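Aac(6')-Ii (PDB 1N71) acts as an aminoglycoside 6'-N-acetyltransferase of the GNAT superfamily, an antibiotic-resistance enzyme of Enterococcus faecium that binds coenzyme A. Local coordinates at residues A[52-62]-A[73-82]; A[104-114]-A[166-176]. All coordinates share one frame; numbering follows the deposited sequence.

Contact 1 of 2, residues A[52-62]-A[73-82]; sequences DQDELVGFIGA and LHPLVVESSR. With COA (coenzyme A), chain E.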
loop_
_atom_site.group_PDB
_atom_site.type_symbol
_atom_site.label_atom_id
_atom_site.label_comp_id
_atom_site.label_asym_id
_atom_site.label_seq_id
_atom_site.Cartn_x
_atom_site.Cartn_y
_atom_site.Cartn_z
ATOM N N ASP A 52 -12.968 -24.576 14.113
ATOM C CA ASP A 52 -12.828 -25.866 14.766
ATOM C C ASP A 52 -14.169 -26.095 15.445
ATOM O O ASP A 52 -14.520 -25.391 16.395
ATOM C CB ASP A 52 -11.708 -25.824 15.806
ATOM C CG ASP A 52 -11.362 -27.200 16.338
ATOM O OD1 ASP A 52 -12.285 -27.918 16.775
ATOM O OD2 ASP A 52 -10.167 -27.563 16.321
ATOM N N GLN A 53 -14.922 -27.069 14.947
ATOM C CA GLN A 53 -16.240 -27.361 15.489
ATOM C C GLN A 53 -17.136 -26.160 15.189
ATOM O O GLN A 53 -17.751 -26.090 14.123
ATOM N N ASP A 54 -17.187 -25.209 16.117
ATOM C CA ASP A 54 -18.007 -24.016 15.946
ATOM C C ASP A 54 -17.227 -22.769 16.364
ATOM O O ASP A 54 -17.762 -21.661 16.372
ATOM C CB ASP A 54 -19.275 -24.133 16.797
ATOM N N GLU A 55 -15.958 -22.959 16.704
ATOM C CA GLU A 55 -15.114 -21.852 17.144
ATOM C C GLU A 55 -14.192 -21.331 16.051
ATOM O O GLU A 55 -13.507 -22.106 15.385
ATOM C CB GLU A 55 -14.283 -22.286 18.356
ATOM C CG GLU A 55 -13.139 -21.346 18.718
ATOM C CD GLU A 55 -12.393 -21.779 19.976
ATOM O OE1 GLU A 55 -12.202 -22.997 20.171
ATOM O OE2 GLU A 55 -11.983 -20.898 20.761
ATOM N N LEU A 56 -14.187 -20.014 15.870
ATOM C CA LEU A 56 -13.329 -19.380 14.873
ATOM C C LEU A 56 -11.926 -19.295 15.464
ATOM O O LEU A 56 -11.710 -18.597 16.455
ATOM C CB LEU A 56 -13.825 -17.970 14.550
ATOM C CG LEU A 56 -13.053 -17.249 13.436
ATOM C CD1 LEU A 56 -13.395 -17.884 12.099
ATOM C CD2 LEU A 56 -13.403 -15.769 13.420
ATOM N N VAL A 57 -10.977 -19.996 14.856
ATOM C CA VAL A 57 -9.607 -19.996 15.353
ATOM C C VAL A 57 -8.639 -19.242 14.441
ATOM O O VAL A 57 -7.482 -19.019 14.806
ATOM C CB VAL A 57 -9.090 -21.440 15.541
ATOM C CG1 VAL A 57 -9.941 -22.169 16.587
ATOM C CG2 VAL A 57 -9.128 -22.182 14.214
ATOM N N GLY A 58 -9.110 -18.853 13.261
ATOM C CA GLY A 58 -8.255 -18.135 12.333
ATOM C C GLY A 58 -9.030 -17.439 11.230
ATOM O O GLY A 58 -10.111 -17.881 10.832
ATOM N N PHE A 59 -8.481 -16.338 10.730
ATOM C CA PHE A 59 -9.143 -15.586 9.674
ATOM C C PHE A 59 -8.115 -14.918 8.775
ATOM O O PHE A 59 -7.068 -14.472 9.242
ATOM C CB PHE A 59 -10.043 -14.506 10.276
ATOM C CG PHE A 59 -10.756 -13.668 9.251
ATOM C CD1 PHE A 59 -11.926 -14.127 8.648
ATOM C CD2 PHE A 59 -10.249 -12.424 8.871
ATOM C CE1 PHE A 59 -12.585 -13.362 7.681
ATOM C CE2 PHE A 59 -10.894 -11.651 7.910
ATOM C CZ PHE A 59 -12.071 -12.121 7.310
ATOM N N ILE A 60 -8.423 -14.856 7.486
ATOM C CA ILE A 60 -7.542 -14.213 6.522
ATOM C C ILE A 60 -8.412 -13.528 5.476
ATOM O O ILE A 60 -9.487 -14.020 5.127
ATOM C CB ILE A 60 -6.591 -15.233 5.841
ATOM C CG1 ILE A 60 -5.520 -14.486 5.036
ATOM C CG2 ILE A 60 -7.380 -16.172 4.933
ATOM C CD1 ILE A 60 -4.439 -15.388 4.460
ATOM N N GLY A 61 -7.964 -12.374 4.998
ATOM C CA GLY A 61 -8.728 -11.661 3.993
ATOM C C GLY A 61 -7.817 -11.067 2.937
ATOM O O GLY A 61 -6.598 -11.030 3.111
ATOM N N ALA A 62 -8.402 -10.618 1.832
ATOM C CA ALA A 62 -7.624 -10.001 0.765
ATOM C C ALA A 62 -8.428 -8.867 0.147
ATOM O O ALA A 62 -9.640 -8.983 -0.050
ATOM C CB ALA A 62 -7.255 -11.033 -0.296
ATOM N N LEU A 73 -2.959 -8.932 0.993
ATOM C CA LEU A 73 -3.350 -9.884 2.021
ATOM C C LEU A 73 -3.531 -9.079 3.306
ATOM O O LEU A 73 -2.585 -8.454 3.800
ATOM C CB LEU A 73 -2.251 -10.946 2.199
ATOM C CG LEU A 73 -2.460 -12.086 3.209
ATOM C CD1 LEU A 73 -1.410 -13.163 2.970
ATOM C CD2 LEU A 73 -2.375 -11.564 4.639
ATOM N N HIS A 74 -4.749 -9.077 3.836
ATOM C CA HIS A 74 -5.034 -8.332 5.058
ATOM C C HIS A 74 -6.456 -8.597 5.542
ATOM O O HIS A 74 -7.415 -8.411 4.799
ATOM C CB HIS A 74 -4.841 -6.831 4.808
ATOM C CG HIS A 74 -5.227 -5.968 5.969
ATOM N ND1 HIS A 74 -6.540 -5.673 6.275
ATOM C CD2 HIS A 74 -4.474 -5.341 6.904
ATOM C CE1 HIS A 74 -6.578 -4.901 7.346
ATOM N NE2 HIS A 74 -5.338 -4.685 7.748
ATOM N N PRO A 75 -6.603 -9.070 6.787
ATOM C CA PRO A 75 -5.508 -9.358 7.715
ATOM C C PRO A 75 -5.273 -10.864 7.750
ATOM O O PRO A 75 -5.852 -11.613 6.957
ATOM C CB PRO A 75 -6.064 -8.864 9.033
ATOM C CG PRO A 75 -7.490 -9.361 8.946
ATOM C CD PRO A 75 -7.893 -9.051 7.502
ATOM N N LEU A 76 -4.410 -11.295 8.659
ATOM C CA LEU A 76 -4.141 -12.712 8.865
ATOM C C LEU A 76 -3.946 -12.867 10.361
ATOM O O LEU A 76 -3.007 -12.316 10.937
ATOM C CB LEU A 76 -2.881 -13.185 8.137
ATOM C CG LEU A 76 -2.504 -14.640 8.471
ATOM C CD1 LEU A 76 -3.698 -15.572 8.212
ATOM C CD2 LEU A 76 -1.301 -15.075 7.645
ATOM N N VAL A 77 -4.846 -13.604 10.994
ATOM C CA VAL A 77 -4.749 -13.809 12.425
ATOM C C VAL A 77 -5.180 -15.218 12.791
ATOM O O VAL A 77 -6.140 -15.753 12.234
ATOM C CB VAL A 77 -5.628 -12.800 13.192
ATOM C CG1 VAL A 77 -7.075 -12.958 12.776
ATOM C CG2 VAL A 77 -5.483 -13.018 14.697
ATOM N N VAL A 78 -4.439 -15.809 13.719
ATOM C CA VAL A 78 -4.702 -17.145 14.222
ATOM C C VAL A 78 -4.681 -17.009 15.742
ATOM O O VAL A 78 -3.782 -16.370 16.285
ATOM C CB VAL A 78 -3.592 -18.129 13.794
ATOM C CG1 VAL A 78 -3.811 -19.490 14.453
ATOM C CG2 VAL A 78 -3.574 -18.264 12.275
ATOM N N GLU A 79 -5.666 -17.583 16.429
ATOM C CA GLU A 79 -5.684 -17.491 17.891
ATOM C C GLU A 79 -4.294 -17.827 18.403
ATOM O O GLU A 79 -3.713 -18.837 18.010
ATOM C CB GLU A 79 -6.685 -18.472 18.498
ATOM C CG GLU A 79 -8.119 -18.233 18.105
ATOM C CD GLU A 79 -9.081 -19.065 18.929
ATOM O OE1 GLU A 79 -8.854 -20.287 19.058
ATOM O OE2 GLU A 79 -10.068 -18.500 19.443
ATOM N N SER A 80 -3.766 -16.984 19.283
ATOM C CA SER A 80 -2.430 -17.192 19.826
ATOM C C SER A 80 -2.277 -18.551 20.494
ATOM O O SER A 80 -1.161 -19.034 20.676
ATOM C CB SER A 80 -2.082 -16.084 20.828
ATOM O OG SER A 80 -2.929 -16.133 21.960
ATOM N N SER A 81 -3.399 -19.171 20.850
ATOM C CA SER A 81 -3.371 -20.472 21.500
ATOM C C SER A 81 -3.490 -21.634 20.513
ATOM O O SER A 81 -3.472 -22.795 20.915
ATOM C CB SER A 81 -4.493 -20.563 22.545
ATOM O OG SER A 81 -5.766 -20.328 21.964
ATOM N N ARG A 82 -3.601 -21.328 19.223
ATOM C CA ARG A 82 -3.731 -22.380 18.217
ATOM C C ARG A 82 -2.672 -22.287 17.123
ATOM O O ARG A 82 -2.778 -22.946 16.088
ATOM C CB ARG A 82 -5.116 -22.322 17.577
ATOM C CG ARG A 82 -6.277 -22.510 18.541
ATOM C CD ARG A 82 -6.171 -23.825 19.300
ATOM N NE ARG A 82 -7.484 -24.303 19.723
ATOM C CZ ARG A 82 -8.401 -24.788 18.890
ATOM N NH1 ARG A 82 -8.143 -24.865 17.591
ATOM N NH2 ARG A 82 -9.579 -25.189 19.353
HETATM N N1A COA E . 8.722 -16.760 12.583
HETATM C C2A COA E . 9.320 -17.715 11.847
HETATM N N3A COA E . 8.750 -18.799 11.275
HETATM C C4A COA E . 7.395 -18.839 11.520
HETATM C C5A COA E . 6.654 -17.939 12.252
HETATM C C6A COA E . 7.370 -16.831 12.807
HETATM N N6A COA E . 6.774 -15.889 13.534
HETATM N N7A COA E . 5.317 -18.308 12.281
HETATM C C8A COA E . 5.288 -19.410 11.590
HETATM N N9A COA E . 6.511 -19.798 11.097
HETATM C C1B COA E . 6.842 -20.982 10.291
HETATM C C2B COA E . 6.645 -22.300 11.044
HETATM O O2B COA E . 7.841 -22.612 11.770
HETATM C C3B COA E . 6.424 -23.356 9.966
HETATM O O3B COA E . 7.701 -23.679 9.391
HETATM P P3B COA E . 8.197 -25.209 9.266
HETATM O O7A COA E . 8.182 -25.713 10.661
HETATM O O8A COA E . 9.551 -25.089 8.670
HETATM O O9A COA E . 7.196 -25.845 8.374
HETATM C C4B COA E . 5.625 -22.557 8.927
HETATM O O4B COA E . 5.991 -21.193 9.169
HETATM C C5B COA E . 4.104 -22.755 8.985
HETATM O O5B COA E . 3.569 -22.159 10.173
HETATM P P1A COA E . 2.008 -22.282 10.568
HETATM O O1A COA E . 1.878 -23.262 11.667
HETATM O O2A COA E . 1.208 -22.442 9.333
HETATM O O3A COA E . 1.743 -20.809 11.150
HETATM P P2A COA E . 0.613 -20.346 12.196
HETATM O O4A COA E . 1.225 -20.247 13.538
HETATM O O5A COA E . -0.618 -21.139 12.006
HETATM O O6A COA E . 0.317 -18.856 11.675
HETATM C CBP COA E . 1.034 -16.538 11.861
HETATM C CCP COA E . 1.394 -17.945 11.404
HETATM C CDP COA E . 2.255 -15.636 11.639
HETATM C CEP COA E . -0.165 -16.025 11.009
HETATM C CAP COA E . 0.645 -16.600 13.401
HETATM O OAP COA E . 1.745 -17.028 14.211
HETATM C C9P COA E . 0.014 -15.296 13.919
HETATM O O9P COA E . -1.213 -15.214 14.067
HETATM N N8P COA E . 0.859 -14.291 14.184
HETATM C C7P COA E . 0.478 -12.973 14.679
HETATM C C6P COA E . -0.128 -12.086 13.595
HETATM C C5P COA E . 0.907 -11.436 12.695
HETATM O O5P COA E . 1.862 -10.815 13.179
HETATM N N4P COA E . 0.711 -11.576 11.376
HETATM C C3P COA E . 1.580 -11.030 10.327
HETATM C C2P COA E . 0.807 -10.185 9.326
HETATM S S1P COA E . 1.624 -8.628 8.928
#

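Contact 2 of 2, residues A[104-114]-A[166-176]; sequences GITIYLGTDDL and KPDIWMAKTII. With COA (coenzyme A), chain E.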
loop_
_atom_site.group_PDB
_atom_site.type_symbol
_atom_site.label_atom_id
_atom_site.label_comp_id
_atom_site.label_asym_id
_atom_site.label_seq_id
_atom_site.Cartn_x
_atom_site.Cartn_y
_atom_site.Cartn_z
ATOM N N GLY A 104 -6.860 -12.995 -10.229
ATOM C CA GLY A 104 -5.725 -12.397 -9.545
ATOM C C GLY A 104 -4.395 -12.985 -9.977
ATOM O O GLY A 104 -4.297 -14.175 -10.281
ATOM N N ILE A 105 -3.363 -12.145 -9.985
ATOM C CA ILE A 105 -2.020 -12.548 -10.389
ATOM C C ILE A 105 -1.049 -12.553 -9.212
ATOM O O ILE A 105 -0.237 -13.464 -9.055
ATOM C CB ILE A 105 -1.434 -11.559 -11.426
ATOM C CG1 ILE A 105 -2.365 -11.437 -12.632
ATOM C CG2 ILE A 105 -0.050 -12.009 -11.839
ATOM C CD1 ILE A 105 -1.854 -10.479 -13.686
ATOM N N THR A 106 -1.123 -11.514 -8.394
ATOM C CA THR A 106 -0.209 -11.404 -7.270
ATOM C C THR A 106 -0.873 -10.923 -5.993
ATOM O O THR A 106 -1.860 -10.187 -6.013
ATOM C CB THR A 106 0.941 -10.434 -7.591
ATOM O OG1 THR A 106 1.813 -10.332 -6.456
ATOM C CG2 THR A 106 0.396 -9.056 -7.894
ATOM N N ILE A 107 -0.297 -11.349 -4.879
ATOM C CA ILE A 107 -0.770 -10.979 -3.563
ATOM C C ILE A 107 0.438 -10.391 -2.865
ATOM O O ILE A 107 1.525 -10.965 -2.917
ATOM C CB ILE A 107 -1.253 -12.213 -2.770
ATOM C CG1 ILE A 107 -2.489 -12.816 -3.445
ATOM C CG2 ILE A 107 -1.567 -11.818 -1.321
ATOM C CD1 ILE A 107 -3.017 -14.071 -2.744
ATOM N N TYR A 108 0.258 -9.241 -2.235
ATOM C CA TYR A 108 1.351 -8.609 -1.514
ATOM C C TYR A 108 0.850 -8.245 -0.127
ATOM O O TYR A 108 -0.352 -8.227 0.123
ATOM C CB TYR A 108 1.837 -7.353 -2.239
ATOM C CG TYR A 108 0.862 -6.206 -2.190
ATOM C CD1 TYR A 108 -0.248 -6.166 -3.039
ATOM C CD2 TYR A 108 1.040 -5.162 -1.282
ATOM C CE1 TYR A 108 -1.152 -5.112 -2.985
ATOM C CE2 TYR A 108 0.140 -4.105 -1.218
ATOM C CZ TYR A 108 -0.950 -4.086 -2.072
ATOM O OH TYR A 108 -1.835 -3.038 -2.011
ATOM N N LEU A 109 1.777 -7.952 0.772
ATOM C CA LEU A 109 1.431 -7.619 2.141
ATOM C C LEU A 109 2.526 -6.771 2.758
ATOM O O LEU A 109 3.641 -6.694 2.239
ATOM C CB LEU A 109 1.268 -8.909 2.955
ATOM C CG LEU A 109 2.523 -9.795 2.981
ATOM C CD1 LEU A 109 3.431 -9.384 4.142
ATOM C CD2 LEU A 109 2.125 -11.256 3.122
ATOM N N GLY A 110 2.186 -6.120 3.861
ATOM C CA GLY A 110 3.150 -5.310 4.573
ATOM C C GLY A 110 3.216 -5.840 5.993
ATOM O O GLY A 110 2.196 -5.894 6.686
ATOM N N THR A 111 4.397 -6.273 6.420
ATOM C CA THR A 111 4.574 -6.774 7.776
ATOM C C THR A 111 5.573 -5.840 8.455
ATOM O O THR A 111 6.731 -5.750 8.054
ATOM C CB THR A 111 5.086 -8.242 7.782
ATOM O OG1 THR A 111 5.222 -8.697 9.134
ATOM C CG2 THR A 111 6.425 -8.362 7.071
ATOM N N ASP A 112 5.112 -5.132 9.478
ATOM C CA ASP A 112 5.956 -4.171 10.173
ATOM C C ASP A 112 6.912 -4.787 11.187
ATOM O O ASP A 112 6.703 -5.897 11.664
ATOM C CB ASP A 112 5.075 -3.120 10.854
ATOM C CG ASP A 112 4.083 -2.480 9.893
ATOM O OD1 ASP A 112 3.067 -3.133 9.548
ATOM O OD2 ASP A 112 4.322 -1.329 9.469
ATOM N N ASP A 113 7.981 -4.058 11.486
ATOM C CA ASP A 113 8.978 -4.493 12.457
ATOM C C ASP A 113 9.104 -3.330 13.437
ATOM O O ASP A 113 9.890 -2.409 13.224
ATOM C CB ASP A 113 10.323 -4.759 11.773
ATOM C CG ASP A 113 11.356 -5.348 12.724
ATOM O OD1 ASP A 113 11.054 -5.468 13.933
ATOM O OD2 ASP A 113 12.466 -5.690 12.270
ATOM N N LEU A 114 8.311 -3.377 14.504
ATOM C CA LEU A 114 8.296 -2.316 15.510
ATOM C C LEU A 114 9.215 -2.550 16.705
ATOM O O LEU A 114 9.570 -1.601 17.402
ATOM C CB LEU A 114 6.873 -2.118 16.037
ATOM C CG LEU A 114 5.730 -2.124 15.022
ATOM C CD1 LEU A 114 4.406 -2.009 15.771
ATOM C CD2 LEU A 114 5.901 -0.980 14.030
ATOM N N LYS A 166 11.693 1.780 12.396
ATOM C CA LYS A 166 10.598 0.839 12.632
ATOM C C LYS A 166 9.880 0.801 11.288
ATOM O O LYS A 166 8.792 1.355 11.117
ATOM C CB LYS A 166 9.671 1.364 13.726
ATOM C CG LYS A 166 10.352 1.463 15.085
ATOM C CD LYS A 166 9.405 1.969 16.158
ATOM C CE LYS A 166 10.089 1.977 17.515
ATOM N NZ LYS A 166 9.177 2.451 18.595
ATOM N N PRO A 167 10.495 0.132 10.308
ATOM C CA PRO A 167 9.975 0.004 8.948
ATOM C C PRO A 167 8.839 -0.975 8.727
ATOM O O PRO A 167 8.495 -1.770 9.599
ATOM C CB PRO A 167 11.208 -0.427 8.176
ATOM C CG PRO A 167 11.799 -1.438 9.137
ATOM C CD PRO A 167 11.692 -0.715 10.486
ATOM N N ASP A 168 8.251 -0.886 7.539
ATOM C CA ASP A 168 7.227 -1.828 7.134
ATOM C C ASP A 168 7.997 -2.629 6.092
ATOM O O ASP A 168 8.822 -2.073 5.363
ATOM C CB ASP A 168 6.018 -1.132 6.492
ATOM C CG ASP A 168 4.829 -2.081 6.309
ATOM O OD1 ASP A 168 4.819 -3.152 6.951
ATOM O OD2 ASP A 168 3.898 -1.755 5.539
ATOM N N ILE A 169 7.770 -3.935 6.053
ATOM C CA ILE A 169 8.451 -4.798 5.100
ATOM C C ILE A 169 7.413 -5.289 4.097
ATOM O O ILE A 169 6.430 -5.913 4.490
ATOM C CB ILE A 169 9.073 -6.012 5.813
ATOM C CG1 ILE A 169 10.081 -5.533 6.867
ATOM C CG2 ILE A 169 9.746 -6.923 4.797
ATOM C CD1 ILE A 169 10.585 -6.635 7.808
ATOM N N TRP A 170 7.628 -4.998 2.815
ATOM C CA TRP A 170 6.699 -5.411 1.762
ATOM C C TRP A 170 7.104 -6.749 1.153
ATOM O O TRP A 170 8.235 -6.916 0.704
ATOM C CB TRP A 170 6.643 -4.365 0.643
ATOM C CG TRP A 170 5.792 -3.171 0.932
ATOM C CD1 TRP A 170 4.469 -3.168 1.283
ATOM C CD2 TRP A 170 6.180 -1.796 0.819
ATOM N NE1 TRP A 170 4.009 -1.876 1.387
ATOM C CE2 TRP A 170 5.038 -1.014 1.108
ATOM C CE3 TRP A 170 7.380 -1.148 0.497
ATOM C CZ2 TRP A 170 5.061 0.384 1.086
ATOM C CZ3 TRP A 170 7.404 0.246 0.473
ATOM C CH2 TRP A 170 6.248 0.995 0.767
ATOM N N MET A 171 6.166 -7.690 1.127
ATOM C CA MET A 171 6.411 -9.008 0.567
ATOM C C MET A 171 5.364 -9.316 -0.501
ATOM O O MET A 171 4.232 -8.836 -0.432
ATOM C CB MET A 171 6.362 -10.058 1.671
ATOM C CG MET A 171 7.329 -9.768 2.812
ATOM S SD MET A 171 7.440 -11.103 3.986
ATOM C CE MET A 171 8.214 -12.366 2.986
ATOM N N ALA A 172 5.734 -10.123 -1.485
ATOM C CA ALA A 172 4.794 -10.438 -2.548
ATOM C C ALA A 172 5.049 -11.801 -3.156
ATOM O O ALA A 172 6.145 -12.363 -3.048
ATOM C CB ALA A 172 4.865 -9.360 -3.628
ATOM N N LYS A 173 4.017 -12.326 -3.794
ATOM C CA LYS A 173 4.089 -13.617 -4.447
ATOM C C LYS A 173 3.147 -13.591 -5.642
ATOM O O LYS A 173 2.043 -13.055 -5.562
ATOM C CB LYS A 173 3.661 -14.727 -3.477
ATOM C CG LYS A 173 3.653 -16.130 -4.088
ATOM C CD LYS A 173 3.145 -17.169 -3.086
ATOM C CE LYS A 173 3.135 -18.570 -3.679
ATOM N NZ LYS A 173 2.577 -19.580 -2.716
ATOM N N THR A 174 3.606 -14.121 -6.767
ATOM C CA THR A 174 2.757 -14.209 -7.943
ATOM C C THR A 174 2.225 -15.632 -7.792
ATOM O O THR A 174 2.993 -16.589 -7.703
ATOM C CB THR A 174 3.576 -13.998 -9.219
ATOM O OG1 THR A 174 3.831 -12.591 -9.369
ATOM C CG2 THR A 174 2.832 -14.509 -10.433
ATOM N N ILE A 175 0.906 -15.759 -7.742
ATOM C CA ILE A 175 0.277 -17.048 -7.470
ATOM C C ILE A 175 -0.116 -18.006 -8.587
ATOM O O ILE A 175 -0.663 -19.073 -8.313
ATOM C CB ILE A 175 -0.950 -16.825 -6.574
ATOM C CG1 ILE A 175 -1.969 -15.936 -7.297
ATOM C CG2 ILE A 175 -0.510 -16.144 -5.277
ATOM C CD1 ILE A 175 -3.224 -15.674 -6.501
ATOM N N ILE A 176 0.153 -17.646 -9.832
ATOM C CA ILE A 176 -0.184 -18.528 -10.939
ATOM C C ILE A 176 0.973 -18.588 -11.919
ATOM O O ILE A 176 1.873 -17.744 -11.886
ATOM C CB ILE A 176 -1.445 -18.045 -11.693
ATOM C CG1 ILE A 176 -1.229 -16.627 -12.220
ATOM C CG2 ILE A 176 -2.662 -18.100 -10.771
ATOM C CD1 ILE A 176 -2.374 -16.109 -13.079
HETATM N N1A COA E . 8.722 -16.760 12.583
HETATM C C2A COA E . 9.320 -17.715 11.847
HETATM N N3A COA E . 8.750 -18.799 11.275
HETATM C C4A COA E . 7.395 -18.839 11.520
HETATM C C5A COA E . 6.654 -17.939 12.252
HETATM C C6A COA E . 7.370 -16.831 12.807
HETATM N N6A COA E . 6.774 -15.889 13.534
HETATM N N7A COA E . 5.317 -18.308 12.281
HETATM C C8A COA E . 5.288 -19.410 11.590
HETATM N N9A COA E . 6.511 -19.798 11.097
HETATM C C1B COA E . 6.842 -20.982 10.291
HETATM C C2B COA E . 6.645 -22.300 11.044
HETATM O O2B COA E . 7.841 -22.612 11.770
HETATM C C3B COA E . 6.424 -23.356 9.966
HETATM O O3B COA E . 7.701 -23.679 9.391
HETATM P P3B COA E . 8.197 -25.209 9.266
HETATM O O7A COA E . 8.182 -25.713 10.661
HETATM O O8A COA E . 9.551 -25.089 8.670
HETATM O O9A COA E . 7.196 -25.845 8.374
HETATM C C4B COA E . 5.625 -22.557 8.927
HETATM O O4B COA E . 5.991 -21.193 9.169
HETATM C C5B COA E . 4.104 -22.755 8.985
HETATM O O5B COA E . 3.569 -22.159 10.173
HETATM P P1A COA E . 2.008 -22.282 10.568
HETATM O O1A COA E . 1.878 -23.262 11.667
HETATM O O2A COA E . 1.208 -22.442 9.333
HETATM O O3A COA E . 1.743 -20.809 11.150
HETATM P P2A COA E . 0.613 -20.346 12.196
HETATM O O4A COA E . 1.225 -20.247 13.538
HETATM O O5A COA E . -0.618 -21.139 12.006
HETATM O O6A COA E . 0.317 -18.856 11.675
HETATM C CBP COA E . 1.034 -16.538 11.861
HETATM C CCP COA E . 1.394 -17.945 11.404
HETATM C CDP COA E . 2.255 -15.636 11.639
HETATM C CEP COA E . -0.165 -16.025 11.009
HETATM C CAP COA E . 0.645 -16.600 13.401
HETATM O OAP COA E . 1.745 -17.028 14.211
HETATM C C9P COA E . 0.014 -15.296 13.919
HETATM O O9P COA E . -1.213 -15.214 14.067
HETATM N N8P COA E . 0.859 -14.291 14.184
HETATM C C7P COA E . 0.478 -12.973 14.679
HETATM C C6P COA E . -0.128 -12.086 13.595
HETATM C C5P COA E . 0.907 -11.436 12.695
HETATM O O5P COA E . 1.862 -10.815 13.179
HETATM N N4P COA E . 0.711 -11.576 11.376
HETATM C C3P COA E . 1.580 -11.030 10.327
HETATM C C2P COA E . 0.807 -10.185 9.326
HETATM S S1P COA E . 1.624 -8.628 8.928
HETATM O O HOH W 1 4.308 -10.143 -7.407
#

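Contact 1 of 2, residues A[52-62]-A[73-82]
I60 crosses L76 at a slant, I60 CB 3.8 Å from L76 CD1, and the I60 side chain meets that of L73 at about a right angle, I60 CD1 4.0 Å from L73 CD1. On the face bearing F59 and V77, P75 meets the phenyl ring at its edge, with P75 CD 4.0 Å from F59 CE2. Beyond the strands, the R82 chain folds back at chi2 (-57°) and lays one guanidinium face on V57, R82 NH1 3.4 Å from V57 CG1. This brings the charge within range of two acids, D52 and E55. The salt bridge from R82 NH1 to D52 OD2 is long (3.6 Å), and E55 OE1 sits well out of the guanidinium plane, so attraction there is purely electrostatic. The cation probably also eases the approach of E55 OE2 to E79 OE2, 3.3 Å apart.

Backbone pairing positions these groups. F59 and V77 exchange two hydrogen bonds, and E79 N donates to V57 O. At the beta bulge that shifts the register beside cis-P75, G61 bonds both P75 O and H74 N. V78 N points outward from the hairpin and donates to coenzyme A O9P at 3.3 Å. The hairpin lies between strands 46-52 and 106-112; helix 11-24 covers F59 and V77, while helix 87-101 covers I60 and A62.

Contact 2 of 2, residues A[104-114]-A[166-176]
D112 stacks its carboxylate on that of D168, the two planes only 4° apart and D112 CG 3.1 Å from D168 OD1. N162 bonds D112 OD2 and Y66 of the second subunit bonds D168 OD2, which probably offsets the repulsion. Farther along the same face, the W170 ring receives L109 O in its plane at the edge and stacks on W170 of the second subunit.

The face bearing T111, L109 and I107 is mostly apolar, though K173 on it forms a salt bridge with E96. T111 lies alongside I169, its CG2 3.8 Å from I169 CB. The T111 hydroxyl reaches H142, its hydrogen-bond partner, because chi1 (-179°) turns OG1 opposite the backbone N; T111 OG1 also comes 3.6 Å from coenzyme A S1P. L109 and M171 run side by side, L109 CD1 to M171 CB 3.9 Å, under helix 144-149. Near the start of 106-112, I107 crosses I175, just past the end of 168-174, at about a right angle, the two CD1 atoms 4.1 Å apart, against helix 87-101.

K173 O is gripped twice. I107 N approaches it nearly head-on, whereas T106 OG1 donates over 2.9 Å from above the carbonyl plane, 62° out of it. A water donates to T106 OG1 (2.7 Å) and also bonds T174 OG1, which has a further partner in N160 of the second subunit.

Paired antiparallel hydrogen bonds join residues 107, 109 and 111 to 173, 171 and 169, tying two interior strands of the mixed sheet. The face with W170 and D168 meets the second subunit, while T111 on the other lies beside the cofactor sulfur, in the V-shaped opening between parallel strands 70-78 and 106-112 that is the GNAT hallmark.

Contacts 1 and 2 are both largely buried and belong to one sheet, in which strands 70-78 and 106-112 are neighbours; L73 N and Y108 O, 2.8 Å apart, probably form a hydrogen bond joining them. Contact 1 closes a local hairpin whose register is broken by a bulge, and its partly exposed end carries a charge network. Contact 2 unites strands distant in sequence through regular pairing, with one face, including D168, W170 and T174, meeting the second subunit, which does not touch contact 1. Coenzyme A spans the two: 73-82 gives a backbone N-H to the pantetheine, while 104-114 lies beside the sulfur.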